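Local coordinates for protein hydroxyethylphosphonate dioxygenase (Streptomyces albus, PDB 6B9R) that binds iron and 2-hydroxyethylphosphonate and probably cleaves the substrate oxidatively to hydroxymethylphosphonate, as hydroxyethylphosphonate dioxygenases do, at residues Pro274-Ala277 against Glu281-Ala284; Leu130-Asp135 against Arg195-Pro200; Gly85-Arg90 against Ala115-Ala120; Arg22-Asp27 against Trp68-Arg73. All blocks are in the same frame, centred on the assembly; numbering follows the deposited sequence.

Contact 1 (Pro274-Ala277 against Glu281-Ala284)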
loop_
_atom_site.group_PDB
_atom_site.type_symbol
_atom_site.label_atom_id
_atom_site.label_comp_id
_atom_site.label_asym_id
_atom_site.label_seq_id
_atom_site.Cartn_x
_atom_site.Cartn_y
_atom_site.Cartn_z
ATOM N N PRO A 274 5.412 -24.994 7.262
ATOM C CA PRO A 274 4.362 -24.047 6.867
ATOM C C PRO A 274 3.259 -23.918 7.894
ATOM O O PRO A 274 2.574 -22.889 7.906
ATOM C CB PRO A 274 3.835 -24.631 5.551
ATOM C CG PRO A 274 4.166 -26.079 5.636
ATOM C CD PRO A 274 5.443 -26.184 6.396
ATOM N N ALA A 275 3.079 -24.915 8.764
ATOM C CA ALA A 275 2.023 -24.866 9.767
ATOM C C ALA A 275 2.308 -23.784 10.800
ATOM O O ALA A 275 3.449 -23.599 11.229
ATOM C CB ALA A 275 1.888 -26.228 10.459
ATOM N N ARG A 276 1.262 -23.065 11.205
ATOM C CA ARG A 276 1.456 -22.013 12.192
ATOM C C ARG A 276 1.770 -22.609 13.558
ATOM O O ARG A 276 1.401 -23.749 13.875
ATOM C CB ARG A 276 0.223 -21.119 12.292
ATOM C CG ARG A 276 -1.020 -21.841 12.780
ATOM C CD ARG A 276 -2.025 -20.874 13.381
ATOM N NE ARG A 276 -3.264 -21.549 13.741
ATOM C CZ ARG A 276 -3.525 -22.065 14.940
ATOM N NH1 ARG A 276 -2.632 -21.978 15.921
ATOM N NH2 ARG A 276 -4.691 -22.666 15.158
ATOM N N ALA A 277 2.472 -21.824 14.369
ATOM C CA ALA A 277 2.681 -22.181 15.760
ATOM C C ALA A 277 1.348 -22.167 16.514
ATOM O O ALA A 277 0.328 -21.671 16.027
ATOM C CB ALA A 277 3.683 -21.218 16.399
ATOM N N GLU A 281 2.307 -19.740 21.562
ATOM C CA GLU A 281 3.623 -19.556 20.957
ATOM C C GLU A 281 3.643 -18.342 20.038
ATOM O O GLU A 281 4.611 -17.569 20.038
ATOM C CB GLU A 281 4.026 -20.816 20.188
ATOM C CG GLU A 281 4.185 -22.030 21.072
ATOM C CD GLU A 281 4.421 -23.311 20.285
ATOM O OE1 GLU A 281 3.877 -23.436 19.171
ATOM O OE2 GLU A 281 5.153 -24.195 20.784
ATOM N N LEU A 282 2.593 -18.163 19.235
ATOM C CA LEU A 282 2.553 -17.001 18.353
ATOM C C LEU A 282 2.583 -15.706 19.155
ATOM O O LEU A 282 3.239 -14.733 18.760
ATOM C CB LEU A 282 1.309 -17.049 17.465
ATOM C CG LEU A 282 1.283 -18.079 16.335
ATOM C CD1 LEU A 282 -0.097 -18.122 15.715
ATOM C CD2 LEU A 282 2.315 -17.742 15.273
ATOM N N SER A 283 1.873 -15.671 20.286
ATOM C CA SER A 283 1.851 -14.451 21.090
ATOM C C SER A 283 3.227 -14.149 21.656
ATOM O O SER A 283 3.663 -12.990 21.661
ATOM C CB SER A 283 0.838 -14.577 22.228
ATOM O OG SER A 283 -0.462 -14.819 21.733
ATOM N N ALA A 284 3.914 -15.177 22.160
ATOM C CA ALA A 284 5.242 -14.992 22.728
ATOM C C ALA A 284 6.246 -14.589 21.654
ATOM O O ALA A 284 7.061 -13.683 21.864
ATOM C CB ALA A 284 5.683 -16.273 23.441
#

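Contact 2 (Leu130-Asp135 against Arg195-Pro200)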
loop_
_atom_site.group_PDB
_atom_site.type_symbol
_atom_site.label_atom_id
_atom_site.label_comp_id
_atom_site.label_asym_id
_atom_site.label_seq_id
_atom_site.Cartn_x
_atom_site.Cartn_y
_atom_site.Cartn_z
ATOM N N LEU A 130 -18.741 -14.062 -28.642
ATOM C CA LEU A 130 -19.156 -14.139 -30.036
ATOM C C LEU A 130 -18.740 -15.437 -30.715
ATOM O O LEU A 130 -19.140 -15.670 -31.859
ATOM C CB LEU A 130 -18.589 -12.954 -30.829
ATOM C CG LEU A 130 -18.827 -11.561 -30.253
ATOM C CD1 LEU A 130 -18.134 -10.492 -31.115
ATOM C CD2 LEU A 130 -20.319 -11.290 -30.107
ATOM N N ARG A 131 -17.936 -16.268 -30.054
ATOM C CA ARG A 131 -17.492 -17.539 -30.612
ATOM C C ARG A 131 -18.338 -18.648 -29.997
ATOM O O ARG A 131 -18.404 -18.777 -28.769
ATOM C CB ARG A 131 -16.003 -17.772 -30.345
ATOM C CG ARG A 131 -15.448 -19.083 -30.894
ATOM C CD ARG A 131 -15.569 -19.175 -32.418
ATOM N NE ARG A 131 -14.995 -18.020 -33.116
ATOM C CZ ARG A 131 -13.697 -17.861 -33.370
ATOM N NH1 ARG A 131 -12.820 -18.775 -32.973
ATOM N NH2 ARG A 131 -13.272 -16.778 -34.015
ATOM N N VAL A 132 -18.964 -19.454 -30.851
ATOM C CA VAL A 132 -19.873 -20.517 -30.433
ATOM C C VAL A 132 -19.180 -21.859 -30.622
ATOM O O VAL A 132 -18.653 -22.142 -31.705
ATOM C CB VAL A 132 -21.186 -20.469 -31.233
ATOM C CG1 VAL A 132 -22.007 -21.725 -30.984
ATOM C CG2 VAL A 132 -21.981 -19.225 -30.868
ATOM N N VAL A 133 -19.181 -22.686 -29.577
ATOM C CA VAL A 133 -18.571 -24.003 -29.639
ATOM C C VAL A 133 -19.660 -25.064 -29.513
ATOM O O VAL A 133 -20.770 -24.812 -29.030
ATOM C CB VAL A 133 -17.499 -24.212 -28.555
ATOM C CG1 VAL A 133 -16.317 -23.252 -28.762
ATOM C CG2 VAL A 133 -18.126 -24.075 -27.166
ATOM N N GLU A 134 -19.318 -26.277 -29.936
ATOM C CA GLU A 134 -20.234 -27.406 -29.887
ATOM C C GLU A 134 -19.807 -28.482 -28.899
ATOM O O GLU A 134 -20.474 -29.522 -28.808
ATOM C CB GLU A 134 -20.396 -28.013 -31.287
ATOM C CG GLU A 134 -21.074 -27.077 -32.271
ATOM C CD GLU A 134 -21.379 -27.738 -33.597
ATOM O OE1 GLU A 134 -20.537 -28.522 -34.090
ATOM O OE2 GLU A 134 -22.469 -27.473 -34.146
ATOM N N ASP A 135 -18.716 -28.276 -28.168
ATOM C CA ASP A 135 -18.315 -29.185 -27.105
ATOM C C ASP A 135 -17.661 -28.371 -26.000
ATOM O O ASP A 135 -17.456 -27.161 -26.130
ATOM C CB ASP A 135 -17.377 -30.293 -27.609
ATOM C CG ASP A 135 -16.101 -29.755 -28.247
ATOM O OD1 ASP A 135 -15.448 -28.847 -27.673
ATOM O OD2 ASP A 135 -15.736 -30.263 -29.331
ATOM N N ARG A 195 -21.864 -21.759 -25.557
ATOM C CA ARG A 195 -22.306 -23.097 -25.936
ATOM C C ARG A 195 -23.468 -23.074 -26.913
ATOM O O ARG A 195 -23.815 -24.125 -27.462
ATOM C CB ARG A 195 -22.715 -23.904 -24.697
ATOM C CG ARG A 195 -21.543 -24.334 -23.839
ATOM C CD ARG A 195 -21.934 -25.387 -22.808
ATOM N NE ARG A 195 -23.032 -24.964 -21.941
ATOM C CZ ARG A 195 -22.907 -24.097 -20.938
ATOM N NH1 ARG A 195 -23.964 -23.783 -20.199
ATOM N NH2 ARG A 195 -21.728 -23.523 -20.682
ATOM N N SER A 196 -24.083 -21.920 -27.133
ATOM C CA SER A 196 -25.239 -21.838 -28.005
ATOM C C SER A 196 -25.259 -20.476 -28.675
ATOM O O SER A 196 -24.806 -19.480 -28.104
ATOM C CB SER A 196 -26.544 -22.073 -27.231
ATOM O OG SER A 196 -27.668 -21.708 -28.009
ATOM N N ALA A 197 -25.784 -20.442 -29.894
ATOM C CA ALA A 197 -26.022 -19.187 -30.587
ATOM C C ALA A 197 -27.424 -18.646 -30.347
ATOM O O ALA A 197 -27.779 -17.607 -30.914
ATOM C CB ALA A 197 -25.789 -19.364 -32.090
ATOM N N ASP A 198 -28.215 -19.306 -29.500
ATOM C CA ASP A 198 -29.644 -19.036 -29.408
ATOM C C ASP A 198 -30.038 -18.116 -28.262
ATOM O O ASP A 198 -31.098 -17.485 -28.340
ATOM C CB ASP A 198 -30.414 -20.353 -29.270
ATOM C CG ASP A 198 -30.227 -21.256 -30.469
ATOM O OD1 ASP A 198 -30.018 -20.722 -31.580
ATOM O OD2 ASP A 198 -30.284 -22.494 -30.299
ATOM N N GLU A 199 -29.243 -18.026 -27.207
ATOM C CA GLU A 199 -29.579 -17.193 -26.066
ATOM C C GLU A 199 -28.406 -16.288 -25.725
ATOM O O GLU A 199 -27.270 -16.552 -26.133
ATOM C CB GLU A 199 -29.970 -18.047 -24.850
ATOM C CG GLU A 199 -29.110 -19.262 -24.632
ATOM C CD GLU A 199 -29.518 -20.027 -23.391
ATOM O OE1 GLU A 199 -29.866 -19.374 -22.381
ATOM O OE2 GLU A 199 -29.497 -21.274 -23.430
ATOM N N PRO A 200 -28.655 -15.190 -25.010
ATOM C CA PRO A 200 -27.554 -14.294 -24.639
ATOM C C PRO A 200 -26.478 -15.034 -23.856
ATOM O O PRO A 200 -26.769 -15.844 -22.972
ATOM C CB PRO A 200 -28.244 -13.226 -23.781
ATOM C CG PRO A 200 -29.680 -13.242 -24.246
ATOM C CD PRO A 200 -29.970 -14.657 -24.601
#

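Contact 3 (Gly85-Arg90 against Ala115-Ala120)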
loop_
_atom_site.group_PDB
_atom_site.type_symbol
_atom_site.label_atom_id
_atom_site.label_comp_id
_atom_site.label_asym_id
_atom_site.label_seq_id
_atom_site.Cartn_x
_atom_site.Cartn_y
_atom_site.Cartn_z
ATOM N N GLY A 85 -19.688 11.358 -4.726
ATOM C CA GLY A 85 -19.394 10.172 -3.957
ATOM C C GLY A 85 -19.937 8.896 -4.568
ATOM O O GLY A 85 -19.513 7.797 -4.185
ATOM N N LEU A 86 -20.862 9.024 -5.505
ATOM C CA LEU A 86 -21.409 7.928 -6.288
ATOM C C LEU A 86 -21.633 8.492 -7.682
ATOM O O LEU A 86 -22.044 9.645 -7.827
ATOM C CB LEU A 86 -22.722 7.396 -5.678
ATOM C CG LEU A 86 -23.376 6.126 -6.251
ATOM C CD1 LEU A 86 -24.161 5.330 -5.175
ATOM C CD2 LEU A 86 -24.309 6.459 -7.425
ATOM N N ARG A 87 -21.317 7.710 -8.706
ATOM C CA ARG A 87 -21.588 8.145 -10.070
ATOM C C ARG A 87 -22.141 6.978 -10.874
ATOM O O ARG A 87 -21.650 5.851 -10.763
ATOM C CB ARG A 87 -20.334 8.709 -10.748
ATOM C CG ARG A 87 -20.552 9.087 -12.206
ATOM C CD ARG A 87 -19.329 9.791 -12.816
ATOM N NE ARG A 87 -18.055 9.376 -12.221
ATOM C CZ ARG A 87 -17.392 8.264 -12.531
ATOM N NH1 ARG A 87 -17.870 7.413 -13.432
ATOM N NH2 ARG A 87 -16.241 8.001 -11.930
ATOM N N MET A 88 -23.160 7.256 -11.680
ATOM C CA MET A 88 -23.781 6.246 -12.518
ATOM C C MET A 88 -23.265 6.368 -13.941
ATOM O O MET A 88 -22.924 7.458 -14.409
ATOM C CB MET A 88 -25.309 6.376 -12.506
ATOM C CG MET A 88 -25.873 6.359 -11.104
ATOM S SD MET A 88 -27.661 6.590 -11.022
ATOM C CE MET A 88 -27.857 6.298 -9.265
ATOM N N MET A 89 -23.229 5.234 -14.628
ATOM C CA MET A 89 -22.948 5.177 -16.051
ATOM C C MET A 89 -24.113 4.493 -16.753
ATOM O O MET A 89 -24.660 3.509 -16.243
ATOM C CB MET A 89 -21.653 4.419 -16.306
ATOM C CG MET A 89 -21.243 4.422 -17.764
ATOM S SD MET A 89 -19.668 3.592 -17.977
ATOM C CE MET A 89 -19.471 3.819 -19.744
ATOM N N ARG A 90 -24.508 5.016 -17.913
ATOM C CA ARG A 90 -25.712 4.553 -18.590
ATOM C C ARG A 90 -25.380 3.560 -19.701
ATOM O O ARG A 90 -24.316 3.627 -20.325
ATOM C CB ARG A 90 -26.494 5.727 -19.196
ATOM C CG ARG A 90 -26.791 6.872 -18.231
ATOM C CD ARG A 90 -27.614 6.400 -17.050
ATOM N NE ARG A 90 -27.874 7.484 -16.107
ATOM C CZ ARG A 90 -28.499 7.323 -14.945
ATOM N NH1 ARG A 90 -28.917 6.117 -14.589
ATOM N NH2 ARG A 90 -28.695 8.361 -14.139
ATOM N N ALA A 115 -19.054 1.288 -15.296
ATOM C CA ALA A 115 -18.659 2.419 -14.453
ATOM C C ALA A 115 -17.242 2.254 -13.912
ATOM O O ALA A 115 -16.909 1.230 -13.315
ATOM C CB ALA A 115 -19.646 2.588 -13.296
ATOM N N MET A 116 -16.420 3.287 -14.116
ATOM C CA MET A 116 -15.027 3.316 -13.683
ATOM C C MET A 116 -14.727 4.666 -13.053
ATOM O O MET A 116 -15.504 5.616 -13.182
ATOM C CB MET A 116 -14.062 3.111 -14.844
ATOM C CG MET A 116 -14.001 1.732 -15.327
ATOM S SD MET A 116 -12.796 1.478 -16.620
ATOM C CE MET A 116 -13.790 1.817 -18.069
ATOM N N SER A 117 -13.558 4.760 -12.417
ATOM C CA SER A 117 -13.148 6.002 -11.777
ATOM C C SER A 117 -11.632 6.071 -11.674
ATOM O O SER A 117 -10.970 5.056 -11.441
ATOM C CB SER A 117 -13.755 6.132 -10.376
ATOM O OG SER A 117 -13.219 7.247 -9.676
ATOM N N ARG A 118 -11.091 7.287 -11.817
ATOM C CA ARG A 118 -9.670 7.509 -11.576
ATOM C C ARG A 118 -9.297 7.358 -10.108
ATOM O O ARG A 118 -8.105 7.355 -9.780
ATOM C CB ARG A 118 -9.290 8.892 -12.085
ATOM C CG ARG A 118 -9.421 9.009 -13.606
ATOM C CD ARG A 118 -9.323 10.467 -14.058
ATOM N NE ARG A 118 -9.565 10.616 -15.496
ATOM C CZ ARG A 118 -10.771 10.650 -16.061
ATOM N NH1 ARG A 118 -11.855 10.530 -15.314
ATOM N NH2 ARG A 118 -10.893 10.819 -17.374
ATOM N N GLN A 119 -10.281 7.245 -9.228
ATOM C CA GLN A 119 -10.061 7.060 -7.804
ATOM C C GLN A 119 -9.964 5.591 -7.409
ATOM O O GLN A 119 -9.745 5.296 -6.230
ATOM C CB GLN A 119 -11.194 7.750 -7.026
ATOM C CG GLN A 119 -11.181 9.285 -7.205
ATOM C CD GLN A 119 -12.504 9.959 -6.870
ATOM O OE1 GLN A 119 -13.323 10.185 -7.755
ATOM N NE2 GLN A 119 -12.707 10.302 -5.591
ATOM N N ALA A 120 -10.124 4.666 -8.356
ATOM C CA ALA A 120 -10.239 3.249 -8.032
ATOM C C ALA A 120 -9.625 2.404 -9.141
ATOM O O ALA A 120 -9.514 2.836 -10.289
ATOM C CB ALA A 120 -11.702 2.852 -7.830
HETATM O O HOH W 1 -17.418 5.415 -15.969
#

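Contact 4 (Arg22-Asp27 against Trp68-Arg73)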
loop_
_atom_site.group_PDB
_atom_site.type_symbol
_atom_site.label_atom_id
_atom_site.label_comp_id
_atom_site.label_asym_id
_atom_site.label_seq_id
_atom_site.Cartn_x
_atom_site.Cartn_y
_atom_site.Cartn_z
ATOM N N ARG A 22 4.201 21.697 -0.923
ATOM C CA ARG A 22 4.579 22.107 0.427
ATOM C C ARG A 22 4.961 20.896 1.270
ATOM O O ARG A 22 5.942 20.930 2.025
ATOM C CB ARG A 22 3.435 22.882 1.092
ATOM C CG ARG A 22 3.648 23.117 2.598
ATOM C CD ARG A 22 4.855 24.019 2.877
ATOM N NE ARG A 22 4.538 25.421 2.636
ATOM C CZ ARG A 22 5.433 26.403 2.632
ATOM N NH1 ARG A 22 6.717 26.139 2.839
ATOM N NH2 ARG A 22 5.046 27.654 2.411
ATOM N N ALA A 23 4.207 19.807 1.150
ATOM C CA ALA A 23 4.531 18.616 1.928
ATOM C C ALA A 23 5.908 18.073 1.559
ATOM O O ALA A 23 6.664 17.636 2.433
ATOM C CB ALA A 23 3.455 17.543 1.723
ATOM N N ALA A 24 6.252 18.090 0.267
ATOM C CA ALA A 24 7.555 17.576 -0.148
ATOM C C ALA A 24 8.674 18.430 0.423
ATOM O O ALA A 24 9.697 17.909 0.884
ATOM C CB ALA A 24 7.658 17.537 -1.675
ATOM N N ALA A 25 8.495 19.745 0.385
ATOM C CA ALA A 25 9.502 20.655 0.920
ATOM C C ALA A 25 9.642 20.485 2.429
ATOM O O ALA A 25 10.758 20.376 2.947
ATOM C CB ALA A 25 9.133 22.087 0.558
ATOM N N ASN A 26 8.516 20.448 3.149
ATOM C CA ASN A 26 8.548 20.172 4.584
ATOM C C ASN A 26 9.307 18.886 4.890
ATOM O O ASN A 26 10.104 18.830 5.834
ATOM C CB ASN A 26 7.130 20.059 5.139
ATOM C CG ASN A 26 6.463 21.395 5.352
ATOM O OD1 ASN A 26 7.094 22.453 5.275
ATOM N ND2 ASN A 26 5.173 21.353 5.646
ATOM N N ASP A 27 9.033 17.819 4.123
ATOM C CA ASP A 27 9.644 16.524 4.401
ATOM C C ASP A 27 11.152 16.541 4.185
ATOM O O ASP A 27 11.876 15.788 4.845
ATOM C CB ASP A 27 9.002 15.438 3.531
ATOM C CG ASP A 27 7.597 15.095 3.976
ATOM O OD1 ASP A 27 7.147 15.619 5.011
ATOM O OD2 ASP A 27 6.947 14.292 3.281
ATOM N N TRP A 68 15.836 17.263 -6.065
ATOM C CA TRP A 68 15.515 16.599 -4.816
ATOM C C TRP A 68 15.420 15.097 -5.042
ATOM O O TRP A 68 15.166 14.646 -6.166
ATOM C CB TRP A 68 14.177 17.099 -4.248
ATOM C CG TRP A 68 14.186 18.472 -3.654
ATOM C CD1 TRP A 68 15.274 19.190 -3.227
ATOM C CD2 TRP A 68 13.038 19.301 -3.424
ATOM N NE1 TRP A 68 14.863 20.415 -2.736
ATOM C CE2 TRP A 68 13.500 20.510 -2.859
ATOM C CE3 TRP A 68 11.668 19.142 -3.651
ATOM C CZ2 TRP A 68 12.633 21.550 -2.505
ATOM C CZ3 TRP A 68 10.809 20.174 -3.306
ATOM C CH2 TRP A 68 11.302 21.367 -2.739
ATOM N N PRO A 69 15.607 14.275 -3.977
ATOM C CA PRO A 69 15.471 12.818 -4.102
ATOM C C PRO A 69 14.022 12.348 -4.071
ATOM O O PRO A 69 13.642 11.498 -3.265
ATOM C CB PRO A 69 16.247 12.298 -2.888
ATOM C CG PRO A 69 16.039 13.348 -1.862
ATOM C CD PRO A 69 16.116 14.656 -2.645
ATOM N N LEU A 70 13.198 12.917 -4.944
ATOM C CA LEU A 70 11.831 12.438 -5.084
ATOM C C LEU A 70 11.506 12.282 -6.564
ATOM O O LEU A 70 12.308 12.619 -7.449
ATOM C CB LEU A 70 10.828 13.368 -4.382
ATOM C CG LEU A 70 10.840 14.882 -4.634
ATOM C CD1 LEU A 70 10.530 15.287 -6.080
ATOM C CD2 LEU A 70 9.858 15.545 -3.689
ATOM N N ASN A 71 10.307 11.759 -6.823
ATOM C CA ASN A 71 9.834 11.463 -8.160
ATOM C C ASN A 71 8.736 12.429 -8.569
ATOM O O ASN A 71 8.013 12.966 -7.725
ATOM C CB ASN A 71 9.308 10.028 -8.223
ATOM C CG ASN A 71 10.328 9.054 -7.746
ATOM O OD1 ASN A 71 11.276 8.742 -8.467
ATOM N ND2 ASN A 71 10.177 8.595 -6.506
ATOM N N GLU A 72 8.631 12.643 -9.882
ATOM C CA GLU A 72 7.524 13.418 -10.421
ATOM C C GLU A 72 6.197 12.895 -9.884
ATOM O O GLU A 72 5.301 13.674 -9.538
ATOM C CB GLU A 72 7.551 13.368 -11.949
ATOM C CG GLU A 72 8.798 13.983 -12.600
ATOM C CD GLU A 72 9.927 12.975 -12.817
ATOM O OE1 GLU A 72 9.863 11.860 -12.252
ATOM O OE2 GLU A 72 10.884 13.305 -13.552
ATOM N N ARG A 73 6.081 11.568 -9.767
ATOM C CA ARG A 73 4.898 10.932 -9.194
ATOM C C ARG A 73 4.569 11.470 -7.806
ATOM O O ARG A 73 3.394 11.508 -7.417
ATOM C CB ARG A 73 5.118 9.416 -9.112
ATOM C CG ARG A 73 4.141 8.575 -9.850
ATOM C CD ARG A 73 4.442 7.071 -9.673
ATOM N NE ARG A 73 3.205 6.283 -9.613
ATOM C CZ ARG A 73 2.757 5.687 -8.512
ATOM N NH1 ARG A 73 1.630 4.994 -8.538
ATOM N NH2 ARG A 73 3.439 5.791 -7.384
#

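Contact 1 (Pro274-Ala277 against Glu281-Ala284)
The backbones come closest where Ala277, at the end of an extended loop, faces Leu282 in the first turn of helix 279-288, their CA atoms 5.8 Å apart. The contact lies within the Cro/C1-type helix-turn-helix domain, where the linker that follows helix 264-271 folds against the start of the next helix. Ala277 is the buried centre. Its CB rests on the CD2 branch of Leu282 at 3.9 Å, while the other branch, CD1, sits 3.6 Å from Ala277 O, so the forked end of the leucine spans the methyl and the carbonyl of one residue. Leu282 CG stands beside its own backbone N, opposite the carbonyl carbon (chi1 -72°), which turns both branches to the loop. On another side of the same methyl lies Glu281, whose OE1 approaches Ala277 CB at 3.6 Å without a polar bond. That carboxylate is engaged by other groups: OE1 accepts from the backbone N of Glu278 just before the helix, and OE2 forms a salt bridge with Arg266. Arg276 passes across Leu282 at about a right angle, its CD 4.1 Å from Leu282 CD1. Its guanidinium takes part in a cation-pi contact with Trp279, while Ser283, farther along the helix, packs on Trp279 of the second subunit. The arginine also folds back on its own backbone: NH1 donates to Ala277 O at 3.0 Å, with the carbonyl oxygen tilted 17° out of the guanidinium plane.

Contact 2 (Leu130-Asp135 against Arg195-Pro200)
Val132 packs on Ser196 and Ala197 where two surface loops meet at one end of the beta-rich catalytic part, whose strands and iron site are consistent with a cupin fold; the loops follow strands 123-129 and 190-194. The apolar contact belongs to the valine. Its CG2 branch reaches Ala197 CB at 4.0 Å and stands equally far, 4.0 Å, from Ser196 O, while CG1 lies 4.1 Å from Ala197 N. With CG1 opposite the backbone N (chi1 169°), both methyls are set against the peptide joining Ser196 to Ala197. Cutting the valine back to alanine would probably leave that peptide and the methyl of Ala197 without their apolar cover, opening a gap between the loops. Next along the chain, Val133 packs on Asn162 and Tyr164 of strand 161-167. Backbone hydrogen bonds join Arg131 and Val133 with Ala194 and align the chains just before the second loop departs. Among the polar side chains, Arg195 gives NH1 to Met176 O and NH2 to Asn162 OD1. Between the loops, Val133 O and Arg195 O are two acceptors that merely pass each other at 3.5 Å. The turn from Ser196 to Asp198 is an ST turn, in which Ser196 OG accepts from Asp198 N at 2.9 Å with an N-H...O angle of 157°.

Contact 3 (Gly85-Arg90 against Ala115-Ala120)
Arg87 reaches Met116 because its CG lies opposite the backbone N (chi1 176°) and the chain then bends at chi3 (30°), swinging the guanidinium edge onto the carbonyl of Met116. NH1 and NH2 grip that single oxygen end-on: NH1 donates to Met116 O at 3.0 Å and NH2 to Met116 O at 2.8 Å, with the oxygen almost in the guanidinium plane. The two bonds fix the rotation of the group and bring NH2 within 3.5 Å of Ser117 CB. A water adds a looser bridge, accepting from Met116 N at 3.0 Å and weakly from Arg87 NH1. Arg87 also forms a salt bridge with Asp81, which binds Arg118 as well and probably balances both positive charges. A leucine in its place would probably leave the Met116 carbonyl without its two donors and Asp81 without one of its charge partners. Two residues along the strand, the extended Met89 lays SD 3.6 Å from Ala115 N, and its CB meets Ala115 CB at 4.1 Å. Ser117 OG hydrogen-bonds Asp81 OD1 and accepts from Gln119 N in an ST turn within a type I beta turn. The contact thus ties strand 86-89, outermost in its sheet within this chain and backbone-bonded to strand 395-398, to the loop between strands 106-113 and 123-129; helix 91-96 follows directly after Arg90, and Pro69 of the second subunit packs on Met116.

Contact 4 (Arg22-Asp27 against Trp68-Arg73)
Ala24 and Ala25, which meet Leu70 and Trp68, ride on a helical turn whose shortest backbone bond runs 2.8 Å from Asn26 N to Arg22 O. Across the contact itself the meeting is wholly apolar. Ala24 CB touches the CD2 branch of Leu70 at 3.6 Å, the tightest approach between the segments. Leu70 CG is lodged between its backbone N and carbonyl carbon (chi1 50°), a sterically crowded choice that aims CD2 at the helix. The Trp68 ring lies obliquely to both alanines, and its benzo carbons CH2 and CZ3 do the touching: CH2 is 4.0 Å from Ala25 CB, and CZ3 is 4.4 Å from Ala24 CB. In the N-terminal helical region, the loop leaving helix 58-67 thus packs against the last turns of helix 10-27. An inverse gamma turn centred on Pro69 kinks the chain between the two large side chains, with a weak bond from Leu70 N to Trp68 O at 2.9 Å, and thereby presents the indole and the leucine to the same helix. The indole is also tethered through its nitrogen, since NE1 bonds to Asp38 OD2, while Ala35 and Leu39 of helix 32-39 pack on the ring. Phe46 of helix 46-51 packs on Ala25. The loop is part of the dimer interface as well: Leu70 packs on Arg123 of the second subunit, and Asn71 ND2 donates to Arg118 O of that subunit.

Along the chain the contacts follow one another as 4, 3, 2 and 1. Contact 4 lies in the N-terminal helices, contacts 2 and 3 in the beta-rich part that carries the iron site, and contact 1 in the later helix-turn-helix domain; within one chain no two touch. Contacts 2 and 3 flank strand 123-129, the loop before it entering contact 3 and the loop after it contact 2, with centres 32 Å apart. Contacts 3 and 4 come nearest, about 10 Å between closest atoms. Across the dimer interface 115-120 of one chain meets 68-73 of the other, joining the helices of one subunit to the beta-rich part of its partner, whereas contact 1 belongs to a separate domain, at least 41 Å, centre to centre, from the others.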